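Local coordinates for citrate synthase (Pyrobaculum aerophilum, PDB 2IBP), which probably catalyses the condensation of oxaloacetate with acetyl-CoA and water to give citrate and free CoA, a step of the tricarboxylic acid cycle, at residues 37-42 / 290-295; 91-96 / 158-163; 164-169 / 190-195; 264-269 / 320-325; 314-319 / 353-358. All blocks are in the same frame, centred on the assembly; numbering follows the deposited sequence.

Interaction 1 opens nearest the N terminus, at strand 37-40, and closes only at the loop before helix 297-313, so its long span encloses interactions 2 and 3. Those two follow each other in series and share helix 141-169: interaction 2 ties it to the loop before helix 95-103, interaction 3 to the end of helix 183-192, and E92 OE2 lies 2.6 Å from Y164 OH between them. Interaction 4 opens at 264-269, before interaction 1 has closed, crosses it and closes on helix 319-332. It is crossed in turn by interaction 5, which opens at 314-319 and closes at the end of helix 349-356, where M356 and G357 meet F192 of interaction 3.

Interaction 1 (37-42 / 290-295); sequences SDIDGE and RVYKAY
I39 meets V291 and Y292 with one methyl group. CG2 stands anti to the backbone N, which sends it between the two partners: V291 CG1 lies 3.4 Å from I39 CG2, tighter than ordinary van der Waals contact, and Y292 CE1 is equally near to I39 CG2. Both side chains cross I39 at roughly a right angle. The CB of Y292 points away from 37-42, but with CG anti to the carbonyl carbon (chi1 -66°) the ring comes back to I39; its hydroxyl is hydrogen-bonded to H214 beyond the contact. An alanine in place of Y292 would probably open a gap beside I39 CG2 and leave H214 NE2 without its hydroxyl mate. The backbones join at G41, whose O accepts a nearly straight bond from K293 N (2.7 Å, 168° at the hydrogen). G41 CA also approaches V291 O at 3.2 Å in a CA-H...O contact, and a side-chain carbon on G41 would collide with that oxygen. E42 and K293 run side by side, both bent at chi2; one water bridges E42 OE2 to V291 O, another E42 O to K293 O. H289, predicted to be an active-site residue, accepts from V291 N and Y292 N through ND1, and its ring meets that of Y292. I39 and Y292 also rest on L46 of strand 45-48, while Y292 reaches P297 and R298 of helix 297-313.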
# COMPACT_ATOMS: atom_id res chain seq x y z
N SER A 37 6.09 0.45 20.30
CA SER A 37 6.22 1.79 20.85
C SER A 37 4.93 2.20 21.54
O SER A 37 3.87 1.62 21.30
CB SER A 37 6.56 2.82 19.76
OG SER A 37 5.50 2.92 18.80
N ASP A 38 5.04 3.19 22.40
CA ASP A 38 3.89 3.68 23.14
C ASP A 38 4.06 5.15 23.36
O ASP A 38 5.17 5.62 23.53
CB ASP A 38 3.79 2.99 24.50
CG ASP A 38 2.44 3.22 25.17
OD1 ASP A 38 1.43 3.38 24.45
OD2 ASP A 38 2.38 3.22 26.42
N ILE A 39 2.94 5.86 23.34
CA ILE A 39 2.94 7.28 23.61
C ILE A 39 1.98 7.60 24.73
O ILE A 39 0.85 7.10 24.74
CB ILE A 39 2.44 8.08 22.41
CG1 ILE A 39 3.35 7.89 21.20
CG2 ILE A 39 2.34 9.57 22.76
CD1 ILE A 39 2.70 8.34 19.91
N ASP A 40 2.47 8.36 25.70
CA ASP A 40 1.60 8.93 26.73
C ASP A 40 1.45 10.39 26.30
O ASP A 40 2.34 11.21 26.52
CB ASP A 40 2.17 8.83 28.13
CG ASP A 40 1.23 9.41 29.18
OD1 ASP A 40 0.47 10.36 28.86
OD2 ASP A 40 1.24 8.91 30.32
N GLY A 41 0.34 10.68 25.63
CA GLY A 41 0.09 12.02 25.11
C GLY A 41 -0.10 13.09 26.16
O GLY A 41 0.26 14.25 25.94
N GLU A 42 -0.66 12.73 27.31
CA GLU A 42 -0.90 13.70 28.36
C GLU A 42 0.39 14.15 29.03
O GLU A 42 0.57 15.33 29.32
CB GLU A 42 -1.89 13.18 29.41
CG GLU A 42 -3.35 13.27 28.99
CD GLU A 42 -3.68 12.46 27.75
OE1 GLU A 42 -3.12 11.35 27.60
OE2 GLU A 42 -4.52 12.92 26.95
N ARG A 290 -2.46 15.45 17.58
CA ARG A 290 -3.62 14.61 17.85
C ARG A 290 -3.40 13.74 19.08
O ARG A 290 -4.36 13.39 19.77
CB ARG A 290 -3.89 13.74 16.63
CG ARG A 290 -5.27 13.13 16.59
CD ARG A 290 -5.41 12.29 15.34
NE ARG A 290 -4.40 11.23 15.33
CZ ARG A 290 -4.58 10.01 15.82
NH1 ARG A 290 -5.76 9.66 16.32
NH2 ARG A 290 -3.60 9.12 15.77
N VAL A 291 -2.15 13.41 19.37
CA VAL A 291 -1.81 12.59 20.52
C VAL A 291 -1.15 13.39 21.65
O VAL A 291 -1.61 13.35 22.79
CB VAL A 291 -0.88 11.42 20.13
CG1 VAL A 291 -0.62 10.55 21.33
CG2 VAL A 291 -1.49 10.59 19.01
N TYR A 292 -0.07 14.10 21.34
CA TYR A 292 0.61 14.89 22.35
C TYR A 292 -0.20 16.11 22.81
O TYR A 292 -0.55 16.99 22.00
CB TYR A 292 1.99 15.37 21.87
CG TYR A 292 2.96 14.24 21.68
CD1 TYR A 292 3.38 13.47 22.75
CD2 TYR A 292 3.49 13.96 20.42
CE1 TYR A 292 4.24 12.41 22.57
CE2 TYR A 292 4.36 12.91 20.23
CZ TYR A 292 4.75 12.15 21.31
OH TYR A 292 5.63 11.10 21.12
N LYS A 293 -0.49 16.14 24.11
CA LYS A 293 -1.17 17.27 24.76
C LYS A 293 -0.16 17.85 25.74
O LYS A 293 -0.46 18.15 26.89
CB LYS A 293 -2.43 16.77 25.49
CG LYS A 293 -3.36 15.97 24.61
CD LYS A 293 -3.82 16.73 23.39
CE LYS A 293 -4.54 15.81 22.42
NZ LYS A 293 -5.02 16.51 21.21
N ALA A 294 1.08 17.88 25.26
CA ALA A 294 2.23 18.32 25.99
C ALA A 294 3.30 18.51 24.94
O ALA A 294 3.11 18.15 23.78
CB ALA A 294 2.68 17.24 26.98
N TYR A 295 4.42 19.08 25.34
CA TYR A 295 5.51 19.29 24.40
C TYR A 295 5.92 17.90 23.89
O TYR A 295 6.04 16.95 24.66
CB TYR A 295 6.68 20.00 25.09
CG TYR A 295 7.51 20.86 24.18
CD1 TYR A 295 8.39 20.29 23.26
CD2 TYR A 295 7.48 22.24 24.30
CE1 TYR A 295 9.15 21.09 22.43
CE2 TYR A 295 8.28 23.04 23.51
CZ TYR A 295 9.09 22.46 22.55
OH TYR A 295 9.87 23.25 21.75
O HOH W 1 -3.69 12.15 23.91
O HOH W 2 -1.94 17.05 29.09

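Interaction 2 (91-96 / 158-163); sequences RELHPA and MPTIVA
T160 reaches R91 and L93 with its two branches, one polar and one apolar. The polar link is a hydrogen bond from T160 OG1 to R91 O, 2.7 Å long, the hydroxyl tilted 35° from the carbonyl plane. OG1 sits anti to the carbonyl carbon of T160 (chi1 -46°), leaving CG2 for the apolar side. Within the loop, E92 folds back so that OE2 accepts from L93 N at 2.8 Å through its anti lone pair; OE2 also meets Y164 OH, and OE1 makes a salt bridge with R176. Apolar packing is carried by L93. Its CG lies 3.8 Å from T160 CG2, the two side chains sliding past each other in opposite directions, and its CD1 lies 3.7 Å from I161 CG1, where the two side chains cross at about a right angle. I101 of helix 95-103 touches both L93 and I161. Helix capping is the third element: H94 at the N-cap position accepts from A96 N through ND1 (2.9 Å), the donor close to the imidazole plane. The arrangement is an N-capped helix start, with the loop between helices 77-90 and 95-103 packed on the kinked part of helix 141-169 in this largely helical fold.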
# COMPACT_ATOMS: atom_id res chain seq x y z
N ARG A 91 24.03 -2.26 2.68
CA ARG A 91 23.78 -0.90 2.18
C ARG A 91 23.72 -0.79 0.67
O ARG A 91 22.93 -0.01 0.14
CB ARG A 91 24.84 0.07 2.68
CG ARG A 91 24.81 0.30 4.14
CD ARG A 91 25.96 1.19 4.52
NE ARG A 91 25.98 1.45 5.95
CZ ARG A 91 26.97 2.06 6.58
NH1 ARG A 91 28.07 2.40 5.92
NH2 ARG A 91 26.89 2.28 7.87
N GLU A 92 24.58 -1.50 -0.04
CA GLU A 92 24.65 -1.36 -1.49
C GLU A 92 23.42 -1.97 -2.14
O GLU A 92 22.85 -2.93 -1.63
CB GLU A 92 25.91 -2.00 -2.04
CG GLU A 92 26.13 -1.80 -3.53
CD GLU A 92 26.19 -0.35 -3.97
OE1 GLU A 92 27.31 0.17 -4.16
OE2 GLU A 92 25.12 0.29 -4.08
N LEU A 93 22.99 -1.35 -3.24
CA LEU A 93 21.82 -1.79 -3.95
C LEU A 93 22.21 -2.67 -5.12
O LEU A 93 23.33 -2.59 -5.65
CB LEU A 93 21.04 -0.58 -4.46
CG LEU A 93 20.64 0.42 -3.39
CD1 LEU A 93 20.01 1.68 -4.04
CD2 LEU A 93 19.72 -0.22 -2.35
N HIS A 94 21.25 -3.49 -5.55
CA HIS A 94 21.39 -4.34 -6.72
C HIS A 94 21.48 -3.44 -7.95
O HIS A 94 20.81 -2.39 -8.02
CB HIS A 94 20.16 -5.24 -6.83
CG HIS A 94 20.26 -6.30 -7.88
ND1 HIS A 94 20.09 -6.05 -9.22
CD2 HIS A 94 20.48 -7.64 -7.77
CE1 HIS A 94 20.24 -7.17 -9.90
NE2 HIS A 94 20.48 -8.15 -9.04
N PRO A 95 22.31 -3.81 -8.93
CA PRO A 95 22.40 -2.95 -10.11
C PRO A 95 21.06 -2.61 -10.76
O PRO A 95 20.88 -1.51 -11.26
CB PRO A 95 23.30 -3.76 -11.06
CG PRO A 95 24.14 -4.57 -10.16
CD PRO A 95 23.28 -4.92 -8.99
N ALA A 96 20.10 -3.54 -10.76
CA ALA A 96 18.80 -3.29 -11.36
C ALA A 96 18.09 -2.17 -10.62
O ALA A 96 17.44 -1.32 -11.22
CB ALA A 96 17.94 -4.55 -11.35
N MET A 158 17.60 1.88 2.71
CA MET A 158 16.81 3.08 2.47
C MET A 158 17.67 4.33 2.21
O MET A 158 17.44 5.05 1.24
CB MET A 158 15.79 3.31 3.56
CG MET A 158 14.64 4.18 3.13
SD MET A 158 13.59 3.37 1.90
CE MET A 158 12.95 2.00 2.82
N PRO A 159 18.71 4.57 3.04
CA PRO A 159 19.50 5.78 2.77
C PRO A 159 20.22 5.74 1.43
O PRO A 159 20.47 6.78 0.83
CB PRO A 159 20.51 5.79 3.92
CG PRO A 159 19.85 4.97 5.00
CD PRO A 159 19.16 3.89 4.26
N THR A 160 20.60 4.56 0.98
CA THR A 160 21.29 4.43 -0.29
C THR A 160 20.36 4.84 -1.43
O THR A 160 20.75 5.53 -2.37
CB THR A 160 21.82 3.01 -0.48
OG1 THR A 160 22.45 2.58 0.73
CG2 THR A 160 22.82 2.95 -1.63
N ILE A 161 19.12 4.36 -1.35
CA ILE A 161 18.13 4.68 -2.35
C ILE A 161 17.94 6.20 -2.41
O ILE A 161 17.99 6.81 -3.49
CB ILE A 161 16.79 4.00 -2.04
CG1 ILE A 161 16.92 2.48 -2.16
CG2 ILE A 161 15.71 4.50 -3.02
CD1 ILE A 161 15.66 1.74 -1.79
N VAL A 162 17.73 6.81 -1.26
CA VAL A 162 17.53 8.26 -1.18
C VAL A 162 18.72 9.02 -1.76
O VAL A 162 18.55 9.92 -2.59
CB VAL A 162 17.24 8.67 0.27
CG1 VAL A 162 17.17 10.20 0.40
CG2 VAL A 162 15.96 7.99 0.78
N ALA A 163 19.92 8.70 -1.28
CA ALA A 163 21.13 9.39 -1.71
C ALA A 163 21.40 9.21 -3.20
O ALA A 163 21.76 10.17 -3.89
CB ALA A 163 22.33 8.92 -0.89

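Interaction 3 (164-169 / 190-195); sequences YHYRFS and MMFGRE
M191 O is approached by two side chains of helix 141-169 together. R167 NH1 gives it a hydrogen bond of 3.2 Å with 166° at the hydrogen; the oxygen lies in the guanidinium plane, whereas the donor stands above the plane of the carbonyl. Two carbons close in on the same atom, R167 CD and Y166 CE2, each 3.2 Å from M191 O. R167 is bent at chi2 and chi3, and its end reaches the last turn of helix 183-192; its NE is bonded to E173 O, so the guanidinium is held by more than one carbonyl.

Y166 carries the apolar half. Its CG is anti to the backbone N (chi1 171°), and the ring receives the methyl of M191 over one face: M191 CE lies 3.8 Å from the centroid of the Y166 ring in a CH-pi contact. M191 SD stands obliquely, 4.5 Å from the centroid of the Y166 ring and 44° off its normal, a Met-aromatic contact. Toward F192, Y166 OH comes to the ring edge at CE1 (3.7 Å), in the plane of the F192 ring, while the two rings themselves sit obliquely. An alanine in place of Y166 would probably leave the M191 methyl without its aromatic face and take from F192 the ring it packs against. Nearby, S169 OG donates to Y166 O at 2.7 Å.

Y164 touches M190 more loosely. This is helix-to-helix packing at two C-terminal ends, that of helix 141-169 and that of helix 183-192, which G193 terminates with positive phi.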
# COMPACT_ATOMS: atom_id res chain seq x y z
N TYR A 164 21.21 7.99 -3.73
CA TYR A 164 21.46 7.75 -5.15
C TYR A 164 20.50 8.57 -6.00
O TYR A 164 20.90 9.18 -6.97
CB TYR A 164 21.29 6.28 -5.49
CG TYR A 164 22.46 5.39 -5.15
CD1 TYR A 164 23.45 5.81 -4.28
CD2 TYR A 164 22.51 4.08 -5.61
CE1 TYR A 164 24.53 4.98 -3.96
CE2 TYR A 164 23.56 3.23 -5.26
CZ TYR A 164 24.56 3.70 -4.43
OH TYR A 164 25.61 2.86 -4.04
N HIS A 165 19.26 8.66 -5.55
CA HIS A 165 18.31 9.47 -6.28
C HIS A 165 18.74 10.93 -6.25
O HIS A 165 18.71 11.62 -7.27
CB HIS A 165 16.92 9.34 -5.72
CG HIS A 165 15.90 10.03 -6.56
ND1 HIS A 165 15.57 11.34 -6.36
CD2 HIS A 165 15.27 9.63 -7.69
CE1 HIS A 165 14.70 11.71 -7.29
NE2 HIS A 165 14.51 10.70 -8.11
N TYR A 166 19.14 11.40 -5.07
CA TYR A 166 19.60 12.79 -4.95
C TYR A 166 20.71 13.06 -5.95
O TYR A 166 20.65 14.03 -6.70
CB TYR A 166 20.03 13.12 -3.54
CG TYR A 166 20.70 14.47 -3.45
CD1 TYR A 166 19.95 15.62 -3.57
CD2 TYR A 166 22.07 14.58 -3.32
CE1 TYR A 166 20.56 16.86 -3.55
CE2 TYR A 166 22.68 15.81 -3.25
CZ TYR A 166 21.93 16.95 -3.40
OH TYR A 166 22.56 18.18 -3.35
N ARG A 167 21.73 12.22 -5.94
CA ARG A 167 22.87 12.38 -6.84
C ARG A 167 22.43 12.37 -8.30
O ARG A 167 22.81 13.25 -9.06
CB ARG A 167 23.88 11.26 -6.61
CG ARG A 167 24.44 11.21 -5.20
CD ARG A 167 25.31 12.39 -4.87
NE ARG A 167 26.52 12.44 -5.69
CZ ARG A 167 27.49 13.34 -5.48
NH1 ARG A 167 27.38 14.21 -4.49
NH2 ARG A 167 28.55 13.34 -6.26
N PHE A 168 21.66 11.36 -8.70
CA PHE A 168 21.19 11.30 -10.07
C PHE A 168 20.32 12.49 -10.44
O PHE A 168 20.38 12.96 -11.57
CB PHE A 168 20.43 10.02 -10.36
CG PHE A 168 21.27 8.78 -10.40
CD1 PHE A 168 22.45 8.73 -11.12
CD2 PHE A 168 20.76 7.60 -9.91
CE1 PHE A 168 23.17 7.56 -11.22
CE2 PHE A 168 21.49 6.42 -9.99
CZ PHE A 168 22.67 6.39 -10.69
N SER A 169 19.50 12.97 -9.50
CA SER A 169 18.59 14.09 -9.78
C SER A 169 19.38 15.36 -10.10
O SER A 169 18.88 16.25 -10.79
CB SER A 169 17.63 14.34 -8.61
OG SER A 169 18.29 14.97 -7.53
N MET A 190 27.07 9.90 1.22
CA MET A 190 26.49 9.51 -0.06
C MET A 190 25.72 10.65 -0.72
O MET A 190 25.66 10.74 -1.94
CB MET A 190 25.59 8.30 0.12
CG MET A 190 26.32 7.04 0.52
SD MET A 190 25.24 5.60 0.39
CE MET A 190 23.98 6.10 1.56
N MET A 191 25.15 11.54 0.09
CA MET A 191 24.42 12.68 -0.46
C MET A 191 25.37 13.68 -1.06
O MET A 191 25.19 14.10 -2.20
CB MET A 191 23.63 13.40 0.63
CG MET A 191 22.41 12.65 1.11
SD MET A 191 21.06 12.74 -0.09
CE MET A 191 20.59 14.47 0.06
N PHE A 192 26.42 14.03 -0.32
CA PHE A 192 27.26 15.14 -0.72
C PHE A 192 28.70 14.84 -1.14
O PHE A 192 29.39 15.72 -1.64
CB PHE A 192 27.23 16.19 0.37
CG PHE A 192 25.84 16.62 0.74
CD1 PHE A 192 24.99 17.17 -0.21
CD2 PHE A 192 25.37 16.46 2.02
CE1 PHE A 192 23.71 17.56 0.13
CE2 PHE A 192 24.10 16.89 2.38
CZ PHE A 192 23.27 17.43 1.42
N GLY A 193 29.13 13.59 -0.99
CA GLY A 193 30.44 13.16 -1.48
C GLY A 193 31.63 13.53 -0.61
O GLY A 193 32.77 13.43 -1.05
N ARG A 194 31.36 13.96 0.61
CA ARG A 194 32.42 14.28 1.56
C ARG A 194 31.99 13.75 2.92
O ARG A 194 30.80 13.67 3.21
CB ARG A 194 32.65 15.79 1.60
CG ARG A 194 31.44 16.59 2.00
CD ARG A 194 31.74 18.08 1.99
NE ARG A 194 32.06 18.57 0.65
CZ ARG A 194 31.15 18.98 -0.24
NH1 ARG A 194 29.85 18.95 0.05
NH2 ARG A 194 31.55 19.40 -1.43
N GLU A 195 32.95 13.35 3.76
CA GLU A 195 32.57 12.90 5.08
C GLU A 195 31.97 14.11 5.80
O GLU A 195 32.49 15.23 5.69
CB GLU A 195 33.75 12.33 5.87
CG GLU A 195 33.35 11.86 7.28
CD GLU A 195 34.49 11.19 8.03
OE1 GLU A 195 35.61 11.13 7.47
OE2 GLU A 195 34.26 10.70 9.15

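Interaction 4 (264-269 / 320-325); sequences GTPAKA and FAIASA
P266 and I322 set the geometry of this contact, their side chains crossing at about a right angle. The pyrrolidine ring lies across the Ile branch, with P266 CD 3.9 Å from I322 CG1. That branch leaves the helix with CG1 anti to the carbonyl carbon (chi1 -64°), and chi2 of 168° extends CD1 beyond the proline to the backbone of G264, two residues before it in the chain, where I322 CD1 comes within 3.6 Å of G264 C. Other ring atoms meet alanines one helical turn apart: P266 CG lies 3.9 Å from A321 CB, and P266 CB lies 3.8 Å from A325 CB. A321 and A325 both direct their methyls toward the loop, as does A269 toward the helix, so A269 CB and A325 CB meet methyl to methyl at 3.5 Å. The two backbones come close beside the proline, P266 CA and I322 CA being 4.4 Å apart.

The side-chain pairs that meet across the contact are apolar. Within the loop, T265 OG1 accepts from A267 N at 3.2 Å, an ST turn that shapes the chain just around P266.

I322 is backed by Y260 and I263 of helix 252-263, so the helix that leads into the loop packs on the same isoleucine as the loop itself. A269, where helix 269-276 begins, also touches I326 and E329 farther along helix 319-332. What results is an ST-turn connection between helices 252-263 and 269-276, fitted against an alanine-lined face of helix 319-332.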
# COMPACT_ATOMS: atom_id res chain seq x y z
N GLY A 264 10.36 35.91 8.14
CA GLY A 264 11.59 36.69 8.03
C GLY A 264 12.14 37.37 9.26
O GLY A 264 13.35 37.44 9.45
N THR A 265 11.25 37.84 10.13
CA THR A 265 11.67 38.56 11.32
C THR A 265 11.03 38.00 12.58
O THR A 265 9.82 37.87 12.67
CB THR A 265 11.35 40.07 11.23
OG1 THR A 265 11.57 40.68 12.51
CG2 THR A 265 9.93 40.30 10.82
N PRO A 266 11.86 37.63 13.57
CA PRO A 266 11.35 37.14 14.86
C PRO A 266 10.41 38.14 15.56
O PRO A 266 9.63 37.73 16.42
CB PRO A 266 12.61 36.92 15.69
CG PRO A 266 13.71 36.76 14.70
CD PRO A 266 13.34 37.59 13.51
N ALA A 267 10.55 39.43 15.24
CA ALA A 267 9.70 40.48 15.82
C ALA A 267 8.20 40.22 15.60
O ALA A 267 7.35 40.72 16.35
CB ALA A 267 10.09 41.83 15.24
N LYS A 268 7.88 39.46 14.55
CA LYS A 268 6.49 39.14 14.24
C LYS A 268 5.91 38.01 15.07
O LYS A 268 4.70 37.75 15.02
CB LYS A 268 6.35 38.78 12.78
CG LYS A 268 6.59 39.89 11.79
CD LYS A 268 6.51 39.27 10.42
CE LYS A 268 6.71 40.23 9.29
NZ LYS A 268 6.71 39.46 8.01
N ALA A 269 6.73 37.35 15.87
CA ALA A 269 6.27 36.20 16.66
C ALA A 269 5.00 36.49 17.48
O ALA A 269 4.03 35.73 17.44
CB ALA A 269 7.38 35.70 17.54
N PHE A 320 16.19 29.48 13.14
CA PHE A 320 16.15 29.12 14.55
C PHE A 320 15.64 30.29 15.42
O PHE A 320 14.84 30.12 16.33
CB PHE A 320 17.51 28.61 15.02
CG PHE A 320 17.49 28.04 16.38
CD1 PHE A 320 17.01 26.75 16.58
CD2 PHE A 320 17.89 28.79 17.48
CE1 PHE A 320 16.94 26.22 17.85
CE2 PHE A 320 17.81 28.26 18.75
CZ PHE A 320 17.35 26.97 18.93
N ALA A 321 16.09 31.49 15.07
CA ALA A 321 15.66 32.70 15.78
C ALA A 321 14.15 32.90 15.66
O ALA A 321 13.46 33.18 16.65
CB ALA A 321 16.39 33.92 15.22
N ILE A 322 13.63 32.73 14.44
CA ILE A 322 12.21 32.89 14.18
C ILE A 322 11.41 31.81 14.89
O ILE A 322 10.44 32.10 15.61
CB ILE A 322 11.93 32.89 12.68
CG1 ILE A 322 12.59 34.11 12.01
CG2 ILE A 322 10.42 32.88 12.39
CD1 ILE A 322 12.60 34.05 10.49
N ALA A 323 11.81 30.55 14.71
CA ALA A 323 11.14 29.45 15.38
C ALA A 323 11.17 29.61 16.90
O ALA A 323 10.17 29.41 17.58
CB ALA A 323 11.75 28.12 14.97
N SER A 324 12.32 30.00 17.45
CA SER A 324 12.44 30.21 18.89
C SER A 324 11.51 31.31 19.42
O SER A 324 10.87 31.15 20.46
CB SER A 324 13.88 30.55 19.26
OG SER A 324 14.72 29.44 19.07
N ALA A 325 11.41 32.40 18.68
CA ALA A 325 10.54 33.52 19.06
C ALA A 325 9.09 33.08 19.10
O ALA A 325 8.35 33.39 20.03
CB ALA A 325 10.73 34.67 18.09

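Interaction 5 (314-319 / 353-358); sequences GDPQNL and FYYMGI
Y355 turns its ring toward D315 and Q317 through a chi1 of -74°, which sets CG anti to the carbonyl carbon, while D315 takes CG anti to its backbone N (chi1 -172°) and so brings a carboxylate to the phenol. Y355 OH donates to D315 OD1 over a short 2.5 Å, meeting that oxygen from above the carboxylate plane, and the ring and carboxylate planes are close to perpendicular. The same hydroxyl accepts from Q317 N at 3.0 Å, bent to 137° at the hydrogen. It thus sits against the type I beta turn that runs from D315 to N318, between helices 297-313 and 319-332. D315 also takes up F320 N and A321 N with OD1 and OD2, at the start of helix 319-332, which would probably stabilise the negative charge of the carboxylate.

Around the ring of Y355, L319 CD1 lies over one face, 4.1 Å from the centroid of the Y355 ring, and G314 O is over the opposite one. P316 comes tip to tip, its CD 3.6 Å from Y355 CE1. Q317 OE1 stands at the edges of both tyrosine rings, 3.2 Å from Y355 CE1. L319 CD1 also reaches Y354 CD2 at 3.5 Å, the L319 and Y354 side chains crossing at about a right angle. Beyond the segments, Y355 touches Y309 and V310 of helix 297-313, and Y354 packs on V257; the Schellman motif at G357 ends helix 349-356.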
# COMPACT_ATOMS: atom_id res chain seq x y z
N GLY A 314 25.94 28.73 12.33
CA GLY A 314 25.21 29.97 12.14
C GLY A 314 23.75 29.73 11.78
O GLY A 314 23.33 28.61 11.52
N ASP A 315 22.99 30.81 11.74
CA ASP A 315 21.56 30.77 11.48
C ASP A 315 21.32 31.82 10.40
O ASP A 315 20.59 32.78 10.65
CB ASP A 315 20.84 31.15 12.77
CG ASP A 315 19.34 30.96 12.72
OD1 ASP A 315 18.84 30.08 11.97
OD2 ASP A 315 18.66 31.65 13.51
N PRO A 316 21.92 31.64 9.20
CA PRO A 316 21.90 32.64 8.13
C PRO A 316 20.54 33.07 7.61
O PRO A 316 20.40 34.17 7.06
CB PRO A 316 22.71 31.99 7.00
CG PRO A 316 22.73 30.54 7.31
CD PRO A 316 22.64 30.41 8.79
N GLN A 317 19.56 32.18 7.68
CA GLN A 317 18.20 32.52 7.27
C GLN A 317 17.30 32.80 8.48
O GLN A 317 16.09 32.95 8.32
CB GLN A 317 17.61 31.43 6.36
CG GLN A 317 18.07 31.49 4.91
CD GLN A 317 19.54 31.17 4.72
OE1 GLN A 317 20.02 30.12 5.14
NE2 GLN A 317 20.25 32.05 4.01
N ASN A 318 17.92 32.86 9.66
CA ASN A 318 17.24 33.20 10.92
C ASN A 318 16.12 32.23 11.29
O ASN A 318 15.24 32.56 12.09
CB ASN A 318 16.70 34.64 10.85
CG ASN A 318 17.77 35.63 10.39
OD1 ASN A 318 17.58 36.36 9.42
ND2 ASN A 318 18.92 35.58 11.03
N LEU A 319 16.20 31.01 10.77
CA LEU A 319 15.17 30.02 11.00
C LEU A 319 15.06 29.68 12.48
O LEU A 319 13.97 29.63 13.05
CB LEU A 319 15.50 28.75 10.22
CG LEU A 319 15.55 28.91 8.70
CD1 LEU A 319 15.90 27.56 8.07
CD2 LEU A 319 14.19 29.42 8.20
N PHE A 353 17.97 20.32 8.42
CA PHE A 353 18.03 19.74 7.07
C PHE A 353 18.24 20.85 6.06
O PHE A 353 19.05 20.74 5.14
CB PHE A 353 16.74 19.03 6.66
CG PHE A 353 16.45 17.74 7.38
CD1 PHE A 353 17.44 16.98 7.95
CD2 PHE A 353 15.17 17.22 7.33
CE1 PHE A 353 17.13 15.77 8.59
CE2 PHE A 353 14.85 16.01 7.93
CZ PHE A 353 15.84 15.28 8.52
N TYR A 354 17.46 21.92 6.20
CA TYR A 354 17.55 23.04 5.28
C TYR A 354 18.98 23.58 5.26
O TYR A 354 19.56 23.79 4.21
CB TYR A 354 16.56 24.14 5.70
CG TYR A 354 16.63 25.39 4.84
CD1 TYR A 354 15.80 25.56 3.75
CD2 TYR A 354 17.50 26.42 5.18
CE1 TYR A 354 15.88 26.69 2.97
CE2 TYR A 354 17.56 27.56 4.43
CZ TYR A 354 16.76 27.69 3.33
OH TYR A 354 16.86 28.85 2.59
N TYR A 355 19.54 23.80 6.44
CA TYR A 355 20.89 24.35 6.54
C TYR A 355 21.97 23.38 6.06
O TYR A 355 23.03 23.82 5.56
CB TYR A 355 21.17 24.84 7.96
CG TYR A 355 20.46 26.13 8.34
CD1 TYR A 355 20.39 27.18 7.44
CD2 TYR A 355 20.06 26.36 9.65
CE1 TYR A 355 19.81 28.40 7.79
CE2 TYR A 355 19.51 27.60 10.03
CZ TYR A 355 19.39 28.61 9.09
OH TYR A 355 18.86 29.82 9.46
N MET A 356 21.70 22.08 6.19
CA MET A 356 22.61 21.04 5.71
C MET A 356 22.61 20.92 4.18
O MET A 356 23.43 20.19 3.61
CB MET A 356 22.24 19.69 6.30
CG MET A 356 22.46 19.58 7.79
SD MET A 356 21.88 17.96 8.29
CE MET A 356 22.00 18.05 10.07
N GLY A 357 21.69 21.60 3.52
CA GLY A 357 21.62 21.57 2.06
C GLY A 357 20.76 20.44 1.53
O GLY A 357 20.82 20.10 0.36
N ILE A 358 19.95 19.85 2.41
CA ILE A 358 19.06 18.78 1.98
C ILE A 358 17.83 19.46 1.38
O ILE A 358 17.18 20.28 2.04
CB ILE A 358 18.62 17.92 3.15
CG1 ILE A 358 19.85 17.21 3.75
CG2 ILE A 358 17.51 16.93 2.71
CD1 ILE A 358 19.58 16.46 5.03